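Local atomic coordinates of laccase (Uncultured bacterium, PDB entry 4F7K), a protein that catalyses, as a laccase, the oxidation of phenol-like substrates with reduction of dioxygen to water, probably at the copper sites usual in multicopper oxidases. Residues M76-V81 with G85-S90; F45-Q50 with V59-L64; L26-G31 with F99-H104; G114-L119 with I189-D194. All blocks are in the same frame, centred on the assembly; numbering follows the deposited sequence. Where two conformers were deposited one is given.

Interaction 1: M76-V81 with G85-S90; sequences MTQDVV and GEFEYS
Gln78 lays its amide over one face of Phe87 and takes a bond from the hydroxyl of Tyr89 at that ring's edge. Tyr89 OH donates to Gln78 OE1 at 2.7 Å, with a C=O...donor angle of 121° and the donor tilted 15° from the carbonyl plane. The same hydroxyl is also hydrogen-bonded to the backbone N of Val59, so two bonds hold it. The nitrogen end turns back on its own loop: Gln78 NE2 gives a nearly straight bond of 2.9 Å to Asp79 O. These two bonds fix the rotation of the amide. The loop 76-81 lies against strand 86-92, an outermost strand of a sheet in what is probably the first cupredoxin-like domain.

Stacking comes next. Gln78 NE2 sits 3.3 Å above the plane of the Phe87 ring, towards its rim, and the amide and ring planes are 21° apart. Phe87 CD2 in turn lies over the centre of the Tyr89 ring. An alanine in place of Gln78 would probably leave Tyr89 OH without its acceptor and uncover the face of Phe87 on which the amide lies.

The apolar part is at Val81. Val81 CG2 meets Phe87 CB at 3.8 Å, and the two side chains cross at about a right angle. Val81 CG1, anti to the backbone N (chi1 -175°), rests 3.7 Å from Gly85 C.

Interaction 2: F45-Q50 with V59-L64; sequences FDIRFQ and VHWHGL
Phe49 and Val59 meet face to methyl. Val59 CG2 stands over one face of the Phe49 ring, 3.8 Å from its centroid and 18° off the normal. This is a CH-pi contact. The nearest ring atom is Phe49 CD1, at 3.6 Å from Val59 CG2. The torsions place both groups: Phe49 CG is anti to the backbone N (chi1 177°), while Val59 CG2 is anti to the carbonyl carbon. The other methyl, Val59 CG1, lies over a face of Trp61, two residues along the same strand.

Ile47 and Trp61 approach from opposite directions. Ile47 CD1 reaches Trp61 CH2 at 3.6 Å and Trp61 CZ3 at 3.7 Å, oblique to the indole. Ile47 CG2 also touches CH2, so two branches of the isoleucine hold the far end of the ring.

Strands 44-51 and 59-62 belong to different sheets, and these four buried residues pack between them, with Leu37 and Leu119 alongside. His60 and His62 take no part in this packing; the sequence His-Trp-His fits the His-X-His motif that lines the trinuclear copper site in multicopper oxidases. No hydrogen bond crosses the contact, so it rests on shape and dispersion between apolar groups.

Interaction 3: L26-G31 with F99-H104; sequences LGFNGG and FWYHSH
Inside the sandwich of the probable first cupredoxin-like domain, Phe28 of strand 23-28 meets Tyr101 of strand 97-103. The pair is T-shaped (edge-to-face). The edge of Tyr101 points at the face of Phe28, with centroids 5.5 Å apart and planes at 65°. Tyr101 CE1 does the touching. It lies 3.7 Å from both Phe28 CD2 and Phe28 CE2.

The two strands lie in different sheets, so the rings join the layers. Strand 23-28 ends at Phe28, where a type I' turn runs to Gly31. Phe28 N bonds to Gly31 O at 2.9 Å across that turn. Tyr101 OH is held by Pro35 O, which fixes the far end of the ring.

His102, next to Tyr101, has its CB directed away from this contact. Its ND1 donates to Ser103 O at 2.9 Å, almost straight at 177° and in the ring plane. NE2 of His102 is hydrogen-bonded to His62 ND1. His102 and His104 fit a second His-X-His motif of the multicopper oxidase family.

Interaction 4: G114-L119 with I189-D194; sequences GLYGPL and INVATD
Asn190 ND2 is gripped by two backbone carbonyls, Leu227 O and Arg195 O, while its OD1 takes the N-H of Ala192. The bond from Ala192 N to Asn190 OD1 is 2.9 Å and closes an Asx turn. Val191 lies within this turn and packs on Tyr116.

Val191 CG2 approaches the ring obliquely, 3.6 Å from Tyr116 CE1 and 3.7 Å from Tyr116 CZ. Val191 CG1 is 3.9 Å from Tyr116 CE1. The two side chains cross at about a right angle. Tyr116 CG lies between the backbone N and the carbonyl carbon (chi1 68°), which brings the ring over to the valine. With an alanine at Tyr116, both methyls of Val191 would probably lose their partner and a gap would open beside them.

Pro118 CB and Ile189 CD1 make a second, looser apolar contact at 4.2 Å. All four residues are buried, and no hydrogen bond joins the two segments.

The contact ties strand 116-122 to strand 183-190, which fall in the first and second multicopper oxidase family regions. Strand 131-140 adds Asp138 beside Tyr116 and Val191, and Met136 beside Pro118. From strand 97-103, Trp100 and His102 touch Tyr116.

Interactions 1 and 2 share a sheet: Tyr89 N lies 2.6 Å from Ile47 O, and Phe87 O lies 2.8 Å from Phe49 N, both probable hydrogen bonds. Interactions 2 and 3 join in the other sheet, where His62 N is 2.7 Å from Trp100 O. Interactions 3 and 4 meet through Tyr101 N and Gly117 O, 2.9 Å apart, with centres about 8 Å apart. Interaction 1 stands farthest from interaction 4, about 20 Å between centres. His60 and His62 of interaction 2 and His102 of interaction 3 gather with His354 and His356, consistent with the family's trinuclear copper site. A glycerol, probably from the crystallisation liquor, lies about 4 Å from the Pro118 side chain of interaction 4.

Interaction 1: M76-V81 with G85-S90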
loop_
_atom_site.group_PDB
_atom_site.type_symbol
_atom_site.label_atom_id
_atom_site.label_comp_id
_atom_site.label_asym_id
_atom_site.label_seq_id
_atom_site.Cartn_x
_atom_site.Cartn_y
_atom_site.Cartn_z
ATOM N N MET A 76 14.137 -14.685 8.264
ATOM C CA MET A 76 14.058 -13.817 9.423
ATOM C C MET A 76 12.855 -14.168 10.289
ATOM O O MET A 76 12.956 -14.251 11.511
ATOM C CB MET A 76 13.956 -12.360 8.985
ATOM C CG MET A 76 13.594 -11.413 10.116
ATOM S SD MET A 76 14.545 -9.892 10.035
ATOM C CE MET A 76 16.155 -10.597 10.344
ATOM N N THR A 77 11.709 -14.364 9.650
ATOM C CA THR A 77 10.483 -14.522 10.404
ATOM C C THR A 77 9.894 -15.916 10.161
ATOM O O THR A 77 9.110 -16.412 10.971
ATOM C CB THR A 77 9.518 -13.380 10.029
ATOM O OG1 THR A 77 8.943 -12.847 11.215
ATOM C CG2 THR A 77 8.455 -13.819 9.042
ATOM N N GLN A 78 10.304 -16.525 9.040
ATOM C CA GLN A 78 9.907 -17.874 8.653
ATOM C C GLN A 78 10.907 -18.477 7.663
ATOM O O GLN A 78 11.755 -17.784 7.117
ATOM C CB GLN A 78 8.505 -17.890 8.018
ATOM C CG GLN A 78 8.363 -16.976 6.807
ATOM C CD GLN A 78 7.038 -17.145 6.076
ATOM O OE1 GLN A 78 6.150 -16.316 6.214
ATOM N NE2 GLN A 78 6.901 -18.231 5.296
ATOM N N ASP A 79 10.803 -19.785 7.454
ATOM C CA ASP A 79 11.399 -20.403 6.291
ATOM C C ASP A 79 10.609 -19.933 5.071
ATOM O O ASP A 79 9.396 -19.716 5.152
ATOM C CB ASP A 79 11.311 -21.924 6.405
ATOM C CG ASP A 79 12.070 -22.462 7.613
ATOM O OD1 ASP A 79 13.090 -21.837 7.989
ATOM O OD2 ASP A 79 11.641 -23.504 8.178
ATOM N N VAL A 80 11.303 -19.779 3.951
ATOM C CA VAL A 80 10.667 -19.600 2.661
ATOM C C VAL A 80 9.655 -20.739 2.420
ATOM O O VAL A 80 9.842 -21.861 2.892
ATOM C CB VAL A 80 11.745 -19.533 1.556
ATOM C CG1 VAL A 80 12.359 -20.928 1.303
ATOM C CG2 VAL A 80 11.204 -18.905 0.276
ATOM N N VAL A 81 8.564 -20.439 1.724
ATOM C CA VAL A 81 7.593 -21.456 1.358
ATOM C C VAL A 81 8.037 -22.036 0.026
ATOM O O VAL A 81 8.001 -21.360 -1.006
ATOM C CB VAL A 81 6.155 -20.863 1.276
ATOM C CG1 VAL A 81 5.113 -21.959 1.001
ATOM C CG2 VAL A 81 5.819 -20.121 2.566
ATOM N N GLY A 85 4.454 -25.990 -1.576
ATOM C CA GLY A 85 4.255 -25.966 -0.133
ATOM C C GLY A 85 3.174 -25.014 0.316
ATOM O O GLY A 85 2.552 -24.336 -0.485
ATOM N N GLU A 86 2.967 -24.953 1.617
ATOM C CA GLU A 86 1.945 -24.097 2.184
ATOM C C GLU A 86 2.421 -23.441 3.487
ATOM O O GLU A 86 3.409 -23.860 4.087
ATOM C CB GLU A 86 0.652 -24.881 2.422
ATOM C CG GLU A 86 0.847 -26.017 3.369
ATOM C CD GLU A 86 -0.436 -26.697 3.728
ATOM O OE1 GLU A 86 -0.979 -27.431 2.874
ATOM O OE2 GLU A 86 -0.883 -26.520 4.886
ATOM N N PHE A 87 1.685 -22.425 3.913
ATOM C CA PHE A 87 1.963 -21.713 5.145
ATOM C C PHE A 87 0.649 -21.185 5.682
ATOM O O PHE A 87 -0.156 -20.595 4.963
ATOM C CB PHE A 87 2.926 -20.529 4.922
ATOM C CG PHE A 87 3.528 -19.999 6.195
ATOM C CD1 PHE A 87 4.766 -20.466 6.641
ATOM C CD2 PHE A 87 2.856 -19.042 6.962
ATOM C CE1 PHE A 87 5.317 -19.997 7.829
ATOM C CE2 PHE A 87 3.401 -18.575 8.149
ATOM C CZ PHE A 87 4.635 -19.043 8.579
ATOM N N GLU A 88 0.459 -21.372 6.969
ATOM C CA GLU A 88 -0.746 -20.918 7.626
ATOM C C GLU A 88 -0.489 -19.536 8.239
ATOM O O GLU A 88 0.305 -19.400 9.189
ATOM C CB GLU A 88 -1.127 -21.936 8.711
ATOM C CG GLU A 88 -2.618 -22.040 8.959
ATOM C CD GLU A 88 -3.253 -23.257 8.291
ATOM O OE1 GLU A 88 -3.649 -24.207 9.012
ATOM O OE2 GLU A 88 -3.349 -23.262 7.050
ATOM N N TYR A 89 -1.109 -18.502 7.674
ATOM C CA TYR A 89 -0.993 -17.161 8.285
ATOM C C TYR A 89 -2.183 -16.876 9.168
ATOM O O TYR A 89 -3.331 -16.861 8.713
ATOM C CB TYR A 89 -0.860 -16.048 7.247
ATOM C CG TYR A 89 0.446 -16.080 6.498
ATOM C CD1 TYR A 89 1.604 -15.512 7.058
ATOM C CD2 TYR A 89 0.536 -16.685 5.221
ATOM C CE1 TYR A 89 2.832 -15.528 6.369
ATOM C CE2 TYR A 89 1.772 -16.716 4.528
ATOM C CZ TYR A 89 2.902 -16.131 5.115
ATOM O OH TYR A 89 4.095 -16.139 4.448
ATOM N N SER A 90 -1.918 -16.627 10.431
ATOM C CA SER A 90 -3.001 -16.357 11.346
ATOM C C SER A 90 -2.661 -15.231 12.325
ATOM O O SER A 90 -1.782 -15.379 13.167
ATOM C CB SER A 90 -3.397 -17.638 12.069
ATOM O OG SER A 90 -4.116 -17.307 13.230
#

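Interaction 2: F45-Q50 with V59-L64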
loop_
_atom_site.group_PDB
_atom_site.type_symbol
_atom_site.label_atom_id
_atom_site.label_comp_id
_atom_site.label_asym_id
_atom_site.label_seq_id
_atom_site.Cartn_x
_atom_site.Cartn_y
_atom_site.Cartn_z
ATOM N N PHE A 45 -7.600 -12.962 11.081
ATOM C CA PHE A 45 -7.419 -13.425 9.705
ATOM C C PHE A 45 -6.742 -14.775 9.789
ATOM O O PHE A 45 -5.657 -14.895 10.361
ATOM C CB PHE A 45 -6.442 -12.521 8.945
ATOM C CG PHE A 45 -7.045 -11.266 8.399
ATOM C CD1 PHE A 45 -7.607 -11.249 7.115
ATOM C CD2 PHE A 45 -7.007 -10.073 9.139
ATOM C CE1 PHE A 45 -8.140 -10.050 6.590
ATOM C CE2 PHE A 45 -7.542 -8.878 8.623
ATOM C CZ PHE A 45 -8.110 -8.873 7.350
ATOM N N ASP A 46 -7.379 -15.790 9.230
ATOM C CA ASP A 46 -6.793 -17.113 9.135
ATOM C C ASP A 46 -6.638 -17.438 7.636
ATOM O O ASP A 46 -7.637 -17.651 6.954
ATOM C CB ASP A 46 -7.688 -18.126 9.866
ATOM C CG ASP A 46 -7.715 -17.909 11.392
ATOM O OD1 ASP A 46 -6.634 -17.900 12.013
ATOM O OD2 ASP A 46 -8.811 -17.770 11.982
ATOM N N ILE A 47 -5.400 -17.467 7.147
ATOM C CA ILE A 47 -5.101 -17.559 5.715
ATOM C C ILE A 47 -4.197 -18.760 5.418
ATOM O O ILE A 47 -3.113 -18.876 5.989
ATOM C CB ILE A 47 -4.460 -16.226 5.244
ATOM C CG1 ILE A 47 -5.507 -15.113 5.348
ATOM C CG2 ILE A 47 -3.901 -16.314 3.799
ATOM C CD1 ILE A 47 -4.945 -13.676 5.658
ATOM N N ARG A 48 -4.661 -19.678 4.568
ATOM C CA ARG A 48 -3.811 -20.778 4.124
ATOM C C ARG A 48 -3.164 -20.413 2.762
ATOM O O ARG A 48 -3.801 -20.520 1.715
ATOM C CB ARG A 48 -4.573 -22.117 4.101
ATOM C CG ARG A 48 -3.702 -23.364 3.798
ATOM C CD ARG A 48 -4.523 -24.674 3.734
ATOM N NE ARG A 48 -3.939 -25.667 2.816
ATOM C CZ ARG A 48 -4.235 -26.980 2.781
ATOM N NH1 ARG A 48 -5.107 -27.528 3.636
ATOM N NH2 ARG A 48 -3.640 -27.771 1.884
ATOM N N PHE A 49 -1.906 -19.964 2.822
ATOM C CA PHE A 49 -1.099 -19.679 1.646
ATOM C C PHE A 49 -0.611 -20.954 0.962
ATOM O O PHE A 49 -0.021 -21.819 1.608
ATOM C CB PHE A 49 0.111 -18.810 2.001
ATOM C CG PHE A 49 1.033 -18.525 0.835
ATOM C CD1 PHE A 49 0.559 -17.909 -0.337
ATOM C CD2 PHE A 49 2.370 -18.844 0.914
ATOM C CE1 PHE A 49 1.433 -17.617 -1.416
ATOM C CE2 PHE A 49 3.260 -18.560 -0.149
ATOM C CZ PHE A 49 2.783 -17.963 -1.332
ATOM N N GLN A 50 -0.841 -21.033 -0.345
ATOM C CA GLN A 50 -0.436 -22.172 -1.166
ATOM C C GLN A 50 0.437 -21.702 -2.341
ATOM O O GLN A 50 -0.001 -20.896 -3.145
ATOM C CB GLN A 50 -1.660 -22.877 -1.742
ATOM C CG GLN A 50 -2.613 -23.426 -0.729
ATOM C CD GLN A 50 -2.443 -24.904 -0.585
ATOM O OE1 GLN A 50 -1.376 -25.468 -0.916
ATOM N NE2 GLN A 50 -3.489 -25.564 -0.109
ATOM N N VAL A 59 4.318 -14.338 1.966
ATOM C CA VAL A 59 3.435 -13.182 1.857
ATOM C C VAL A 59 3.652 -12.169 2.999
ATOM O O VAL A 59 3.674 -12.550 4.170
ATOM C CB VAL A 59 1.957 -13.590 1.795
ATOM C CG1 VAL A 59 1.071 -12.342 1.615
ATOM C CG2 VAL A 59 1.698 -14.578 0.607
ATOM N N HIS A 60 3.862 -10.894 2.635
ATOM C CA HIS A 60 3.970 -9.808 3.608
ATOM C C HIS A 60 2.630 -9.072 3.695
ATOM O O HIS A 60 2.014 -8.774 2.688
ATOM C CB HIS A 60 5.119 -8.850 3.266
ATOM C CG HIS A 60 5.232 -7.688 4.198
ATOM N ND1 HIS A 60 5.299 -7.840 5.568
ATOM C CD2 HIS A 60 5.300 -6.353 3.965
ATOM C CE1 HIS A 60 5.380 -6.651 6.144
ATOM N NE2 HIS A 60 5.396 -5.732 5.195
ATOM N N TRP A 61 2.168 -8.823 4.909
ATOM C CA TRP A 61 0.939 -8.093 5.151
ATOM C C TRP A 61 1.400 -6.669 5.457
ATOM O O TRP A 61 1.836 -6.373 6.565
ATOM C CB TRP A 61 0.112 -8.764 6.283
ATOM C CG TRP A 61 0.170 -10.238 6.129
ATOM C CD1 TRP A 61 1.104 -11.078 6.662
ATOM C CD2 TRP A 61 -0.662 -11.049 5.275
ATOM N NE1 TRP A 61 0.878 -12.371 6.240
ATOM C CE2 TRP A 61 -0.191 -12.379 5.378
ATOM C CE3 TRP A 61 -1.784 -10.784 4.474
ATOM C CZ2 TRP A 61 -0.778 -13.443 4.675
ATOM C CZ3 TRP A 61 -2.391 -11.848 3.792
ATOM C CH2 TRP A 61 -1.876 -13.159 3.891
ATOM N N HIS A 62 1.280 -5.806 4.453
ATOM C CA HIS A 62 1.929 -4.491 4.417
ATOM C C HIS A 62 1.237 -3.438 5.295
ATOM O O HIS A 62 0.130 -3.011 4.993
ATOM C CB HIS A 62 2.030 -4.011 2.945
ATOM C CG HIS A 62 2.995 -2.878 2.761
ATOM N ND1 HIS A 62 4.144 -3.001 2.023
ATOM C CD2 HIS A 62 3.005 -1.615 3.263
ATOM C CE1 HIS A 62 4.823 -1.863 2.062
ATOM N NE2 HIS A 62 4.141 -0.999 2.791
ATOM N N GLY A 63 1.869 -3.055 6.402
ATOM C CA GLY A 63 1.248 -2.161 7.420
ATOM C C GLY A 63 0.579 -2.818 8.625
ATOM O O GLY A 63 0.072 -2.143 9.548
ATOM N N LEU A 64 0.568 -4.138 8.650
ATOM C CA LEU A 64 -0.076 -4.831 9.756
ATOM C C LEU A 64 0.879 -4.816 10.948
ATOM O O LEU A 64 1.998 -5.303 10.857
ATOM C CB LEU A 64 -0.469 -6.262 9.355
ATOM C CG LEU A 64 -1.824 -6.543 8.666
ATOM C CD1 LEU A 64 -3.007 -6.069 9.517
ATOM C CD2 LEU A 64 -1.941 -5.953 7.263
#

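Interaction 3: L26-G31 with F99-H104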
loop_
_atom_site.group_PDB
_atom_site.type_symbol
_atom_site.label_atom_id
_atom_site.label_comp_id
_atom_site.label_asym_id
_atom_site.label_seq_id
_atom_site.Cartn_x
_atom_site.Cartn_y
_atom_site.Cartn_z
ATOM N N LEU A 26 1.658 -13.813 -12.678
ATOM C CA LEU A 26 1.359 -14.518 -11.403
ATOM C C LEU A 26 0.338 -13.741 -10.636
ATOM O O LEU A 26 0.388 -12.532 -10.615
ATOM C CB LEU A 26 2.636 -14.810 -10.563
ATOM C CG LEU A 26 3.800 -15.522 -11.280
ATOM C CD1 LEU A 26 5.010 -15.630 -10.350
ATOM C CD2 LEU A 26 3.435 -16.926 -11.863
ATOM N N GLY A 27 -0.619 -14.424 -10.020
ATOM C CA GLY A 27 -1.578 -13.762 -9.161
ATOM C C GLY A 27 -2.073 -14.703 -8.089
ATOM O O GLY A 27 -1.461 -15.753 -7.822
ATOM N N PHE A 28 -3.225 -14.373 -7.516
ATOM C CA PHE A 28 -3.767 -15.119 -6.407
ATOM C C PHE A 28 -5.175 -15.479 -6.770
ATOM O O PHE A 28 -5.950 -14.603 -7.152
ATOM C CB PHE A 28 -3.840 -14.240 -5.126
ATOM C CG PHE A 28 -2.530 -14.028 -4.442
ATOM C CD1 PHE A 28 -1.911 -15.055 -3.748
ATOM C CD2 PHE A 28 -1.911 -12.795 -4.498
ATOM C CE1 PHE A 28 -0.667 -14.820 -3.097
ATOM C CE2 PHE A 28 -0.700 -12.566 -3.878
ATOM C CZ PHE A 28 -0.093 -13.565 -3.160
ATOM N N ASN A 29 -5.520 -16.741 -6.603
ATOM C CA ASN A 29 -6.906 -17.191 -6.752
ATOM C C ASN A 29 -7.559 -16.863 -8.111
ATOM O O ASN A 29 -8.732 -16.419 -8.167
ATOM C CB ASN A 29 -7.770 -16.659 -5.585
ATOM C CG ASN A 29 -7.514 -17.394 -4.275
ATOM O OD1 ASN A 29 -6.614 -18.212 -4.165
ATOM N ND2 ASN A 29 -8.321 -17.117 -3.281
ATOM N N GLY A 30 -6.799 -17.061 -9.188
ATOM C CA GLY A 30 -7.349 -16.987 -10.563
ATOM C C GLY A 30 -7.313 -15.571 -11.136
ATOM O O GLY A 30 -7.818 -15.347 -12.226
ATOM N N GLY A 31 -6.707 -14.613 -10.412
ATOM C CA GLY A 31 -6.666 -13.199 -10.893
ATOM C C GLY A 31 -5.547 -12.360 -10.303
ATOM O O GLY A 31 -4.850 -12.806 -9.391
ATOM N N PHE A 99 -5.122 -1.676 4.099
ATOM C CA PHE A 99 -3.783 -2.254 4.094
ATOM C C PHE A 99 -3.642 -3.018 2.781
ATOM O O PHE A 99 -4.531 -2.917 1.924
ATOM C CB PHE A 99 -3.582 -3.109 5.361
ATOM C CG PHE A 99 -3.646 -2.289 6.631
ATOM C CD1 PHE A 99 -2.574 -1.489 7.020
ATOM C CD2 PHE A 99 -4.795 -2.291 7.421
ATOM C CE1 PHE A 99 -2.628 -0.710 8.165
ATOM C CE2 PHE A 99 -4.863 -1.523 8.576
ATOM C CZ PHE A 99 -3.772 -0.715 8.956
ATOM N N TRP A 100 -2.537 -3.755 2.604
ATOM C CA TRP A 100 -2.430 -4.666 1.479
ATOM C C TRP A 100 -1.473 -5.788 1.742
ATOM O O TRP A 100 -0.808 -5.816 2.761
ATOM C CB TRP A 100 -2.133 -3.914 0.161
ATOM C CG TRP A 100 -0.780 -3.203 -0.028
ATOM C CD1 TRP A 100 -0.245 -2.180 0.717
ATOM C CD2 TRP A 100 0.092 -3.373 -1.144
ATOM N NE1 TRP A 100 0.941 -1.738 0.153
ATOM C CE2 TRP A 100 1.172 -2.472 -0.986
ATOM C CE3 TRP A 100 0.074 -4.227 -2.255
ATOM C CZ2 TRP A 100 2.222 -2.401 -1.902
ATOM C CZ3 TRP A 100 1.114 -4.156 -3.165
ATOM C CH2 TRP A 100 2.193 -3.260 -2.983
ATOM N N TYR A 101 -1.417 -6.744 0.823
ATOM C CA TYR A 101 -0.542 -7.890 0.988
ATOM C C TYR A 101 0.215 -8.167 -0.318
ATOM O O TYR A 101 -0.290 -7.913 -1.417
ATOM C CB TYR A 101 -1.392 -9.079 1.447
ATOM C CG TYR A 101 -2.434 -9.536 0.439
ATOM C CD1 TYR A 101 -2.099 -10.475 -0.565
ATOM C CD2 TYR A 101 -3.762 -9.080 0.495
ATOM C CE1 TYR A 101 -3.055 -10.926 -1.501
ATOM C CE2 TYR A 101 -4.729 -9.539 -0.433
ATOM C CZ TYR A 101 -4.341 -10.466 -1.432
ATOM O OH TYR A 101 -5.247 -10.965 -2.344
ATOM N N HIS A 102 1.448 -8.651 -0.239
ATOM C CA HIS A 102 2.154 -8.908 -1.474
ATOM C C HIS A 102 3.238 -9.953 -1.231
ATOM O O HIS A 102 3.670 -10.138 -0.096
ATOM C CB HIS A 102 2.705 -7.598 -2.085
ATOM C CG HIS A 102 3.560 -6.819 -1.135
ATOM N ND1 HIS A 102 4.841 -7.202 -0.804
ATOM C CD2 HIS A 102 3.297 -5.716 -0.395
ATOM C CE1 HIS A 102 5.347 -6.354 0.070
ATOM N NE2 HIS A 102 4.434 -5.438 0.332
ATOM N N SER A 103 3.673 -10.647 -2.269
ATOM C CA SER A 103 4.806 -11.531 -2.089
ATOM C C SER A 103 5.974 -10.735 -1.481
ATOM O O SER A 103 6.160 -9.545 -1.761
ATOM C CB SER A 103 5.211 -12.238 -3.389
ATOM O OG SER A 103 6.146 -11.461 -4.140
ATOM N N HIS A 104 6.746 -11.410 -0.645
ATOM C CA HIS A 104 7.842 -10.773 0.103
ATOM C C HIS A 104 8.916 -10.168 -0.795
ATOM O O HIS A 104 9.644 -9.272 -0.364
ATOM C CB HIS A 104 8.515 -11.802 1.019
ATOM C CG HIS A 104 9.523 -12.649 0.310
ATOM N ND1 HIS A 104 9.163 -13.646 -0.589
ATOM C CD2 HIS A 104 10.877 -12.602 0.307
ATOM C CE1 HIS A 104 10.260 -14.202 -1.080
ATOM N NE2 HIS A 104 11.310 -13.594 -0.543
#

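Interaction 4: G114-L119 with I189-D194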
loop_
_atom_site.group_PDB
_atom_site.type_symbol
_atom_site.label_atom_id
_atom_site.label_comp_id
_atom_site.label_asym_id
_atom_site.label_seq_id
_atom_site.Cartn_x
_atom_site.Cartn_y
_atom_site.Cartn_z
ATOM N N GLY A 114 2.279 -9.423 -10.309
ATOM C CA GLY A 114 0.843 -9.559 -10.064
ATOM C C GLY A 114 0.453 -10.067 -8.693
ATOM O O GLY A 114 -0.744 -10.213 -8.388
ATOM N N LEU A 115 1.457 -10.358 -7.869
ATOM C CA LEU A 115 1.243 -11.095 -6.612
ATOM C C LEU A 115 0.972 -10.091 -5.500
ATOM O O LEU A 115 1.809 -9.838 -4.669
ATOM C CB LEU A 115 2.462 -11.965 -6.249
ATOM C CG LEU A 115 2.690 -13.254 -7.064
ATOM C CD1 LEU A 115 3.969 -13.946 -6.687
ATOM C CD2 LEU A 115 1.516 -14.213 -6.887
ATOM N N TYR A 116 -0.205 -9.487 -5.534
ATOM C CA TYR A 116 -0.608 -8.588 -4.499
ATOM C C TYR A 116 -2.131 -8.498 -4.515
ATOM O O TYR A 116 -2.792 -8.974 -5.477
ATOM C CB TYR A 116 -0.042 -7.195 -4.741
ATOM C CG TYR A 116 -0.659 -6.520 -5.944
ATOM C CD1 TYR A 116 -1.740 -5.651 -5.815
ATOM C CD2 TYR A 116 -0.162 -6.782 -7.229
ATOM C CE1 TYR A 116 -2.273 -5.019 -6.936
ATOM C CE2 TYR A 116 -0.704 -6.199 -8.348
ATOM C CZ TYR A 116 -1.722 -5.295 -8.195
ATOM O OH TYR A 116 -2.210 -4.703 -9.320
ATOM N N GLY A 117 -2.649 -7.876 -3.447
ATOM C CA GLY A 117 -4.034 -7.494 -3.342
ATOM C C GLY A 117 -4.268 -6.664 -2.071
ATOM O O GLY A 117 -3.334 -6.426 -1.272
ATOM N N PRO A 118 -5.513 -6.227 -1.881
ATOM C CA PRO A 118 -5.888 -5.376 -0.788
ATOM C C PRO A 118 -6.369 -6.161 0.426
ATOM O O PRO A 118 -6.965 -7.250 0.315
ATOM C CB PRO A 118 -7.018 -4.549 -1.381
ATOM C CG PRO A 118 -7.670 -5.489 -2.353
ATOM C CD PRO A 118 -6.612 -6.388 -2.862
ATOM N N LEU A 119 -6.073 -5.595 1.586
ATOM C CA LEU A 119 -6.508 -6.128 2.860
ATOM C C LEU A 119 -7.219 -5.000 3.611
ATOM O O LEU A 119 -6.596 -4.013 3.983
ATOM C CB LEU A 119 -5.307 -6.662 3.665
ATOM C CG LEU A 119 -5.625 -7.415 4.974
ATOM C CD1 LEU A 119 -4.591 -8.466 5.270
ATOM C CD2 LEU A 119 -5.790 -6.487 6.179
ATOM N N ILE A 189 -4.474 3.061 -3.286
ATOM C CA ILE A 189 -3.279 2.350 -2.962
ATOM C C ILE A 189 -2.336 2.429 -4.141
ATOM O O ILE A 189 -2.727 2.032 -5.252
ATOM C CB ILE A 189 -3.545 0.857 -2.674
ATOM C CG1 ILE A 189 -4.670 0.689 -1.642
ATOM C CG2 ILE A 189 -2.246 0.210 -2.218
ATOM C CD1 ILE A 189 -5.135 -0.776 -1.407
ATOM N N ASN A 190 -1.116 2.915 -3.900
ATOM C CA ASN A 190 -0.073 2.881 -4.929
ATOM C C ASN A 190 0.616 1.524 -4.844
ATOM O O ASN A 190 1.382 1.288 -3.884
ATOM C CB ASN A 190 0.955 4.031 -4.786
ATOM C CG ASN A 190 2.060 3.975 -5.885
ATOM O OD1 ASN A 190 2.137 3.002 -6.640
ATOM N ND2 ASN A 190 2.909 5.016 -5.974
ATOM N N VAL A 191 0.285 0.615 -5.777
ATOM C CA VAL A 191 0.828 -0.744 -5.733
ATOM C C VAL A 191 2.016 -0.904 -6.689
ATOM O O VAL A 191 2.586 -1.979 -6.788
ATOM C CB VAL A 191 -0.241 -1.840 -6.013
ATOM C CG1 VAL A 191 -1.395 -1.727 -5.001
ATOM C CG2 VAL A 191 -0.782 -1.757 -7.490
ATOM N N ALA A 192 2.389 0.165 -7.390
ATOM C CA ALA A 192 3.649 0.155 -8.149
ATOM C C ALA A 192 4.873 -0.023 -7.244
ATOM O O ALA A 192 4.891 0.397 -6.081
ATOM C CB ALA A 192 3.790 1.439 -9.001
ATOM N N THR A 193 5.902 -0.672 -7.755
ATOM C CA THR A 193 7.106 -0.842 -6.975
ATOM C C THR A 193 8.094 0.336 -7.219
ATOM O O THR A 193 9.001 0.582 -6.436
ATOM C CB THR A 193 7.789 -2.197 -7.338
ATOM O OG1 THR A 193 7.924 -2.375 -8.777
ATOM C CG2 THR A 193 7.000 -3.343 -6.762
ATOM N N ASP A 194 7.936 1.031 -8.336
ATOM C CA ASP A 194 9.037 1.845 -8.853
ATOM C C ASP A 194 8.631 3.210 -9.318
ATOM O O ASP A 194 9.475 3.911 -9.855
ATOM C CB ASP A 194 9.824 1.119 -9.968
ATOM C CG ASP A 194 10.654 -0.034 -9.441
ATOM O OD1 ASP A 194 11.710 0.220 -8.825
ATOM O OD2 ASP A 194 10.254 -1.217 -9.636
#